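Local atomic coordinates of MccF (Escherichia coli, PDB entry 4IIY), a protein that confers self-immunity to microcin C7, probably as a serine carboxypeptidase of the S66 family that hydrolyses toxic aminoacyl nucleotides. Residues 201-206 / 333-338; 225-230 / 300-305. The protein carries 1 engineered substitution. One frame throughout, in Å; residues are numbered along the deposited sequence. Where two conformers were deposited one is given.

Interaction 1 of 2, residues 201-206 / 333-338; sequences TLPEKW and GFDCSH. With 1EI (5'-O-(L-alpha-glutamylsulfamoyl)inosine), chain K.
Pro203 meets the carboxylate of Asp335 through the CD-CG edge of its ring: Pro203 CD lies 3.4 Å from Asp335 OD2, and Pro203 CG is 3.9 Å from Asp335 CG. The two side chains approach from opposite directions, and both residues are buried; this is the tightly packed part of the contact. Asp335 is the centre of an inverse gamma turn just beyond strand 330-334, and its CG stands anti to the carbonyl carbon (chi1 -64°), which carries the carboxylate out to the proline. On the other oxygen the fit is slacker, with Trp206 CB 4.2 Å from Asp335 OD1. The solvent side is that of the exposed Leu202, which touches Asp335 OD2 with CD1 alone, at 4.0 Å. Only 140 Å² is buried in all, and every contact within 4.5 Å ends on Asp335.

At the far end of 333-338 the chain enters the pocket. There His338 NE2 accepts a hydrogen bond of 3.1 Å from the amino N of the bound glutamylsulfamoyl inosine, while its ring edge meets C3' of the ribose in plane. His338 ND1 is hydrogen-bonded to Glu270, consistent with the predicted charge relay of a Ser-His-Glu triad; the predicted nucleophile position is an engineered alanine, Ala145.

Across the contact itself the carboxylate meets carbon atoms, and its polar partners come from other segments: Lys302 pairs with OD1 and Asn227 ND2 with OD2. The chemistry thus implies a buried anion whose charge is probably balanced by the lysine, with the proline and tryptophan supplying nonpolar surroundings.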
loop_
_atom_site.group_PDB
_atom_site.type_symbol
_atom_site.label_atom_id
_atom_site.label_comp_id
_atom_site.label_asym_id
_atom_site.label_seq_id
_atom_site.Cartn_x
_atom_site.Cartn_y
_atom_site.Cartn_z
ATOM N N THR B 201 26.460 17.865 0.071
ATOM C CA THR B 201 27.585 17.060 -0.364
ATOM C C THR B 201 27.055 15.773 -0.984
ATOM O O THR B 201 25.914 15.368 -0.727
ATOM C CB THR B 201 28.482 16.699 0.826
ATOM O OG1 THR B 201 27.690 16.063 1.841
ATOM C CG2 THR B 201 29.109 17.948 1.409
ATOM N N LEU B 202 27.879 15.147 -1.810
ATOM C CA LEU B 202 27.535 13.892 -2.460
ATOM C C LEU B 202 28.398 12.799 -1.854
ATOM O O LEU B 202 29.619 12.835 -1.994
ATOM C CB LEU B 202 27.833 13.992 -3.957
ATOM C CG LEU B 202 27.511 12.746 -4.786
ATOM C CD1 LEU B 202 26.006 12.551 -4.893
ATOM C CD2 LEU B 202 28.142 12.847 -6.178
ATOM N N PRO B 203 27.783 11.827 -1.156
ATOM C CA PRO B 203 28.616 10.741 -0.623
ATOM C C PRO B 203 29.440 10.073 -1.722
ATOM O O PRO B 203 28.940 9.802 -2.810
ATOM C CB PRO B 203 27.588 9.766 -0.044
ATOM C CG PRO B 203 26.441 10.650 0.336
ATOM C CD PRO B 203 26.377 11.692 -0.744
ATOM N N GLU B 204 30.708 9.807 -1.425
ATOM C CA GLU B 204 31.600 9.224 -2.421
ATOM C C GLU B 204 31.236 7.779 -2.716
ATOM O O GLU B 204 31.336 7.330 -3.858
ATOM C CB GLU B 204 33.055 9.325 -1.966
ATOM C CG GLU B 204 33.577 10.754 -1.960
ATOM C CD GLU B 204 35.048 10.853 -1.604
ATOM O OE1 GLU B 204 35.535 10.024 -0.805
ATOM O OE2 GLU B 204 35.720 11.769 -2.126
ATOM N N LYS B 205 30.791 7.062 -1.689
ATOM C CA LYS B 205 30.439 5.653 -1.819
ATOM C C LYS B 205 29.179 5.386 -1.015
ATOM O O LYS B 205 28.882 6.109 -0.055
ATOM C CB LYS B 205 31.563 4.766 -1.280
ATOM C CG LYS B 205 32.902 4.911 -1.985
ATOM C CD LYS B 205 32.870 4.254 -3.342
ATOM C CE LYS B 205 34.238 4.311 -4.004
ATOM N NZ LYS B 205 35.272 3.600 -3.209
ATOM N N TRP B 206 28.451 4.342 -1.395
ATOM C CA TRP B 206 27.219 3.965 -0.705
ATOM C C TRP B 206 27.039 2.457 -0.780
ATOM O O TRP B 206 27.725 1.773 -1.549
ATOM C CB TRP B 206 26.006 4.668 -1.335
ATOM C CG TRP B 206 25.772 4.257 -2.759
ATOM C CD1 TRP B 206 26.439 4.710 -3.876
ATOM C CD2 TRP B 206 24.833 3.278 -3.227
ATOM N NE1 TRP B 206 25.955 4.084 -4.994
ATOM C CE2 TRP B 206 24.977 3.200 -4.629
ATOM C CE3 TRP B 206 23.882 2.467 -2.600
ATOM C CZ2 TRP B 206 24.206 2.347 -5.406
ATOM C CZ3 TRP B 206 23.121 1.620 -3.377
ATOM C CH2 TRP B 206 23.288 1.565 -4.765
ATOM N N GLY B 333 18.377 9.032 -7.536
ATOM C CA GLY B 333 19.393 8.453 -6.679
ATOM C C GLY B 333 19.917 9.361 -5.582
ATOM O O GLY B 333 21.079 9.267 -5.197
ATOM N N PHE B 334 19.074 10.237 -5.052
ATOM C CA PHE B 334 19.457 11.047 -3.900
ATOM C C PHE B 334 19.697 10.143 -2.684
ATOM O O PHE B 334 18.955 9.179 -2.458
ATOM C CB PHE B 334 18.370 12.100 -3.620
ATOM C CG PHE B 334 18.738 13.142 -2.585
ATOM C CD1 PHE B 334 19.910 13.879 -2.679
ATOM C CD2 PHE B 334 17.865 13.427 -1.549
ATOM C CE1 PHE B 334 20.215 14.849 -1.733
ATOM C CE2 PHE B 334 18.157 14.401 -0.610
ATOM C CZ PHE B 334 19.341 15.113 -0.701
ATOM N N ASP B 335 20.735 10.459 -1.913
ATOM C CA ASP B 335 21.135 9.646 -0.768
ATOM C C ASP B 335 20.356 10.024 0.486
ATOM O O ASP B 335 20.927 10.414 1.507
ATOM C CB ASP B 335 22.640 9.769 -0.529
ATOM C CG ASP B 335 23.445 9.214 -1.683
ATOM O OD1 ASP B 335 23.512 7.971 -1.816
ATOM O OD2 ASP B 335 23.984 10.022 -2.479
ATOM N N CYS B 336 19.039 9.892 0.403
ATOM C CA CYS B 336 18.175 10.136 1.548
ATOM C C CYS B 336 17.088 9.080 1.484
ATOM O O CYS B 336 16.005 9.307 0.923
ATOM C CB CYS B 336 17.617 11.564 1.508
ATOM S SG CYS B 336 16.690 12.053 2.972
ATOM N N SER B 337 17.400 7.903 2.011
ATOM C CA SER B 337 16.573 6.727 1.793
ATOM C C SER B 337 17.022 5.641 2.753
ATOM O O SER B 337 17.599 5.947 3.797
ATOM C CB SER B 337 16.703 6.258 0.343
ATOM O OG SER B 337 18.002 5.754 0.095
ATOM N N HIS B 338 16.755 4.381 2.410
ATOM C CA HIS B 338 17.186 3.257 3.231
ATOM C C HIS B 338 18.642 2.843 2.966
ATOM O O HIS B 338 19.173 1.978 3.672
ATOM C CB HIS B 338 16.299 2.038 2.986
ATOM C CG HIS B 338 14.921 2.130 3.570
ATOM N ND1 HIS B 338 13.985 3.068 3.182
ATOM C CD2 HIS B 338 14.306 1.342 4.479
ATOM C CE1 HIS B 338 12.856 2.859 3.845
ATOM N NE2 HIS B 338 13.026 1.818 4.638
HETATM O O6 1EI K . 17.315 -8.250 10.084
HETATM C C6 1EI K . 17.705 -7.304 9.365
HETATM N N1 1EI K . 18.797 -7.421 8.582
HETATM C C2 1EI K . 19.230 -6.412 7.807
HETATM N N3 1EI K . 18.623 -5.215 7.750
HETATM C C5 1EI K . 16.980 -6.020 9.357
HETATM C C4 1EI K . 17.519 -4.976 8.490
HETATM N N7 1EI K . 15.897 -5.498 9.967
HETATM C C8 1EI K . 15.750 -4.226 9.525
HETATM N N9 1EI K . 16.719 -3.927 8.646
HETATM C "C1'" 1EI K . 16.893 -2.647 7.939
HETATM O "O4'" 1EI K . 16.439 -1.547 8.714
HETATM C "C2'" 1EI K . 16.026 -2.665 6.698
HETATM O "O2'" 1EI K . 16.770 -3.173 5.590
HETATM C "C3'" 1EI K . 15.657 -1.210 6.513
HETATM O "O3'" 1EI K . 16.460 -0.642 5.482
HETATM C "C4'" 1EI K . 16.004 -0.523 7.822
HETATM C "C5'" 1EI K . 14.815 0.234 8.401
HETATM O "O5'" 1EI K . 13.744 -0.662 8.712
HETATM S SBF 1EI K . 12.345 -0.075 8.940
HETATM O OAE 1EI K . 11.644 -0.910 9.892
HETATM O OAF 1EI K . 12.542 1.262 9.432
HETATM N NAQ 1EI K . 11.654 -0.048 7.555
HETATM C C 1EI K . 10.463 0.511 7.256
HETATM O O 1EI K . 9.710 1.114 8.013
HETATM C CA 1EI K . 10.034 0.414 5.820
HETATM N N 1EI K . 10.966 -0.398 5.056
HETATM C CB 1EI K . 8.616 -0.141 5.741
HETATM C CG 1EI K . 7.825 0.526 4.619
HETATM C CD 1EI K . 8.171 -0.095 3.284
HETATM O OE1 1EI K . 9.227 -0.751 3.177
HETATM O OE2 1EI K . 7.381 0.075 2.339
#

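Interaction 2 of 2, residues 225-230 / 300-305; sequences YKNNCA and LGKHEL. With 1EI (5'-O-(L-alpha-glutamylsulfamoyl)inosine), chain K; EDO (1,2-ethanediol), chain L.
Asn227 OD1 is gripped by two donors: the ammonium NZ of Lys302 at 2.8 Å, and the backbone N of Cys229 at 3.2 Å from that same OD1. The second bond closes an Asx turn and is fairly straight, with an N-H...O angle of 157°. The lysine arrives differently, above the carbonyl plane and 40° out of it, whereas the Cys229 donor lies much closer to that plane. The turn helps to fix the amide, whose ND2 is also hydrogen-bonded to Pro203 O and Asp335 OD2. Lys302 runs nearly straight from CB to CE and bends only at its last torsion (chi4 65°), which swings NZ towards the oxygen. Beside that bend Asn228 OD1 lies 3.6 Å from Lys302 CE, a looser contact at the exposed margin.

The strongest partner of NZ is Asp335, in a salt bridge; Gly333 O accepts a further hydrogen bond, and the Trp206 ring makes a cation-pi contact. An alanine in place of Asn227 would probably deprive Lys302 of one of its oxygen acceptors, undo the Asx turn and leave Pro203 O and Asp335 OD2 without their amide donor.

Farther along 300-305, Glu304 grips the ribose diol of the inhibitor, OE1 taking O3' at 2.7 Å and OE2 taking O2' at 2.9 Å. Ethanediol, probably from the crystallisation liquor, bridges Gly301 O and His303 ND1.

In the fold, Lys302 follows strand 297-301 of the eight-stranded mixed sheet and extends past neighbouring strand 330-334 to the loop between strand 225-226, paired with 205-206, and edge strand 230-232.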
loop_
_atom_site.group_PDB
_atom_site.type_symbol
_atom_site.label_atom_id
_atom_site.label_comp_id
_atom_site.label_asym_id
_atom_site.label_seq_id
_atom_site.Cartn_x
_atom_site.Cartn_y
_atom_site.Cartn_z
ATOM N N TYR B 225 29.699 1.023 -3.431
ATOM C CA TYR B 225 29.421 1.433 -4.793
ATOM C C TYR B 225 29.794 2.886 -5.016
ATOM O O TYR B 225 29.563 3.732 -4.157
ATOM C CB TYR B 225 27.927 1.291 -5.055
ATOM C CG TYR B 225 27.386 -0.115 -4.983
ATOM C CD1 TYR B 225 27.949 -1.142 -5.727
ATOM C CD2 TYR B 225 26.287 -0.410 -4.188
ATOM C CE1 TYR B 225 27.437 -2.427 -5.674
ATOM C CE2 TYR B 225 25.769 -1.685 -4.125
ATOM C CZ TYR B 225 26.349 -2.691 -4.873
ATOM O OH TYR B 225 25.840 -3.971 -4.828
ATOM N N LYS B 226 30.338 3.191 -6.188
ATOM C CA LYS B 226 30.477 4.584 -6.584
ATOM C C LYS B 226 29.089 5.217 -6.695
ATOM O O LYS B 226 28.114 4.553 -7.046
ATOM C CB LYS B 226 31.217 4.699 -7.918
ATOM C CG LYS B 226 32.669 4.245 -7.855
ATOM C CD LYS B 226 33.565 5.324 -7.262
ATOM C CE LYS B 226 34.997 4.829 -7.091
ATOM N NZ LYS B 226 35.548 4.230 -8.338
ATOM N N ASN B 227 29.009 6.510 -6.417
ATOM C CA ASN B 227 27.718 7.181 -6.475
ATOM C C ASN B 227 27.240 7.375 -7.900
ATOM O O ASN B 227 27.847 8.111 -8.673
ATOM C CB ASN B 227 27.748 8.505 -5.727
ATOM C CG ASN B 227 26.382 8.897 -5.229
ATOM O OD1 ASN B 227 25.382 8.716 -5.928
ATOM N ND2 ASN B 227 26.322 9.377 -3.999
ATOM N N ASN B 228 26.141 6.710 -8.232
ATOM C CA ASN B 228 25.600 6.719 -9.584
ATOM C C ASN B 228 24.330 7.558 -9.719
ATOM O O ASN B 228 23.523 7.337 -10.625
ATOM C CB ASN B 228 25.352 5.290 -10.069
ATOM C CG ASN B 228 24.366 4.538 -9.199
ATOM O OD1 ASN B 228 24.080 4.939 -8.070
ATOM N ND2 ASN B 228 23.841 3.433 -9.721
ATOM N N CYS B 229 24.141 8.510 -8.817
ATOM C CA CYS B 229 23.049 9.478 -8.896
ATOM C C CYS B 229 23.046 10.133 -10.283
ATOM O O CYS B 229 24.125 10.446 -10.812
ATOM C CB CYS B 229 23.264 10.530 -7.801
ATOM S SG CYS B 229 21.935 11.708 -7.509
ATOM N N ALA B 230 21.872 10.372 -10.856
ATOM C CA ALA B 230 21.766 10.972 -12.184
ATOM C C ALA B 230 20.767 12.114 -12.158
ATOM O O ALA B 230 19.737 12.034 -11.480
ATOM C CB ALA B 230 21.348 9.928 -13.215
ATOM N N LEU B 300 14.020 10.920 -6.604
ATOM C CA LEU B 300 13.931 9.518 -6.215
ATOM C C LEU B 300 15.107 9.206 -5.302
ATOM O O LEU B 300 16.274 9.324 -5.714
ATOM C CB LEU B 300 14.007 8.595 -7.434
ATOM C CG LEU B 300 12.971 8.785 -8.542
ATOM C CD1 LEU B 300 13.258 7.818 -9.680
ATOM C CD2 LEU B 300 11.548 8.591 -8.020
ATOM N N GLY B 301 14.832 8.820 -4.059
ATOM C CA GLY B 301 15.896 8.318 -3.207
ATOM C C GLY B 301 16.403 6.984 -3.738
ATOM O O GLY B 301 15.651 6.230 -4.371
ATOM N N LYS B 302 17.672 6.664 -3.497
ATOM C CA LYS B 302 18.164 5.348 -3.905
ATOM C C LYS B 302 17.292 4.265 -3.270
ATOM O O LYS B 302 17.003 4.311 -2.076
ATOM C CB LYS B 302 19.619 5.131 -3.479
ATOM C CG LYS B 302 20.645 5.994 -4.205
ATOM C CD LYS B 302 22.058 5.484 -3.907
ATOM C CE LYS B 302 23.109 6.150 -4.775
ATOM N NZ LYS B 302 23.213 7.609 -4.501
ATOM N N HIS B 303 16.924 3.265 -4.061
ATOM C CA HIS B 303 16.042 2.193 -3.618
ATOM C C HIS B 303 16.858 1.015 -3.097
ATOM O O HIS B 303 17.571 0.367 -3.870
ATOM C CB HIS B 303 15.183 1.721 -4.801
ATOM C CG HIS B 303 14.030 0.843 -4.415
ATOM N ND1 HIS B 303 12.726 1.175 -4.710
ATOM C CD2 HIS B 303 13.977 -0.359 -3.782
ATOM C CE1 HIS B 303 11.915 0.231 -4.257
ATOM N NE2 HIS B 303 12.649 -0.715 -3.693
ATOM N N GLU B 304 16.752 0.706 -1.809
ATOM C CA GLU B 304 17.499 -0.394 -1.196
ATOM C C GLU B 304 17.084 -1.745 -1.787
ATOM O O GLU B 304 15.922 -2.139 -1.681
ATOM C CB GLU B 304 17.235 -0.393 0.309
ATOM C CG GLU B 304 17.841 -1.562 1.082
ATOM C CD GLU B 304 17.417 -1.587 2.545
ATOM O OE1 GLU B 304 16.266 -1.225 2.866
ATOM O OE2 GLU B 304 18.261 -1.956 3.395
ATOM N N LEU B 305 18.026 -2.449 -2.415
ATOM C CA LEU B 305 17.801 -3.821 -2.874
ATOM C C LEU B 305 16.519 -3.954 -3.710
ATOM O O LEU B 305 15.688 -4.829 -3.476
ATOM C CB LEU B 305 17.804 -4.785 -1.682
ATOM C CG LEU B 305 19.105 -4.808 -0.873
ATOM C CD1 LEU B 305 18.952 -5.599 0.415
ATOM C CD2 LEU B 305 20.232 -5.379 -1.720
HETATM O O6 1EI K . 17.315 -8.250 10.084
HETATM C C6 1EI K . 17.705 -7.304 9.365
HETATM N N1 1EI K . 18.797 -7.421 8.582
HETATM C C2 1EI K . 19.230 -6.412 7.807
HETATM N N3 1EI K . 18.623 -5.215 7.750
HETATM C C5 1EI K . 16.980 -6.020 9.357
HETATM C C4 1EI K . 17.519 -4.976 8.490
HETATM N N7 1EI K . 15.897 -5.498 9.967
HETATM C C8 1EI K . 15.750 -4.226 9.525
HETATM N N9 1EI K . 16.719 -3.927 8.646
HETATM C "C1'" 1EI K . 16.893 -2.647 7.939
HETATM O "O4'" 1EI K . 16.439 -1.547 8.714
HETATM C "C2'" 1EI K . 16.026 -2.665 6.698
HETATM O "O2'" 1EI K . 16.770 -3.173 5.590
HETATM C "C3'" 1EI K . 15.657 -1.210 6.513
HETATM O "O3'" 1EI K . 16.460 -0.642 5.482
HETATM C "C4'" 1EI K . 16.004 -0.523 7.822
HETATM C "C5'" 1EI K . 14.815 0.234 8.401
HETATM O "O5'" 1EI K . 13.744 -0.662 8.712
HETATM S SBF 1EI K . 12.345 -0.075 8.940
HETATM O OAE 1EI K . 11.644 -0.910 9.892
HETATM O OAF 1EI K . 12.542 1.262 9.432
HETATM N NAQ 1EI K . 11.654 -0.048 7.555
HETATM C C 1EI K . 10.463 0.511 7.256
HETATM O O 1EI K . 9.710 1.114 8.013
HETATM C CA 1EI K . 10.034 0.414 5.820
HETATM N N 1EI K . 10.966 -0.398 5.056
HETATM C CB 1EI K . 8.616 -0.141 5.741
HETATM C CG 1EI K . 7.825 0.526 4.619
HETATM C CD 1EI K . 8.171 -0.095 3.284
HETATM O OE1 1EI K . 9.227 -0.751 3.177
HETATM O OE2 1EI K . 7.381 0.075 2.339
HETATM C C1 EDO L . 12.517 5.343 -5.153
HETATM O O1 EDO L . 13.344 4.685 -4.178
HETATM C C2 EDO L . 12.400 4.534 -6.436
HETATM O O2 EDO L . 11.648 3.337 -6.184
#

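How the interactions relate
Interactions 1 and 2 have centres 7 Å apart and share one polar cluster. Its clearest evidence is the salt bridge between Asp335 OD1 of interaction 1 and Lys302 NZ of interaction 2, at 2.7 Å; Gly333 O lies 2.8 Å from Lys302 NZ. The strands 205-206 and 225-226 pair antiparallel, while 297-301 and 330-334 are parallel neighbours in the large sheet, so the cluster joins the small two-stranded antiparallel sheet to the large one. Ser337 OG, 2.8 Å from Lys302 O, links the two loops leading to the pocket. There His338 and Glu304 touch each other and bind the same ligand, whereas the Lys302 side chain remains about 8 Å from that of His338.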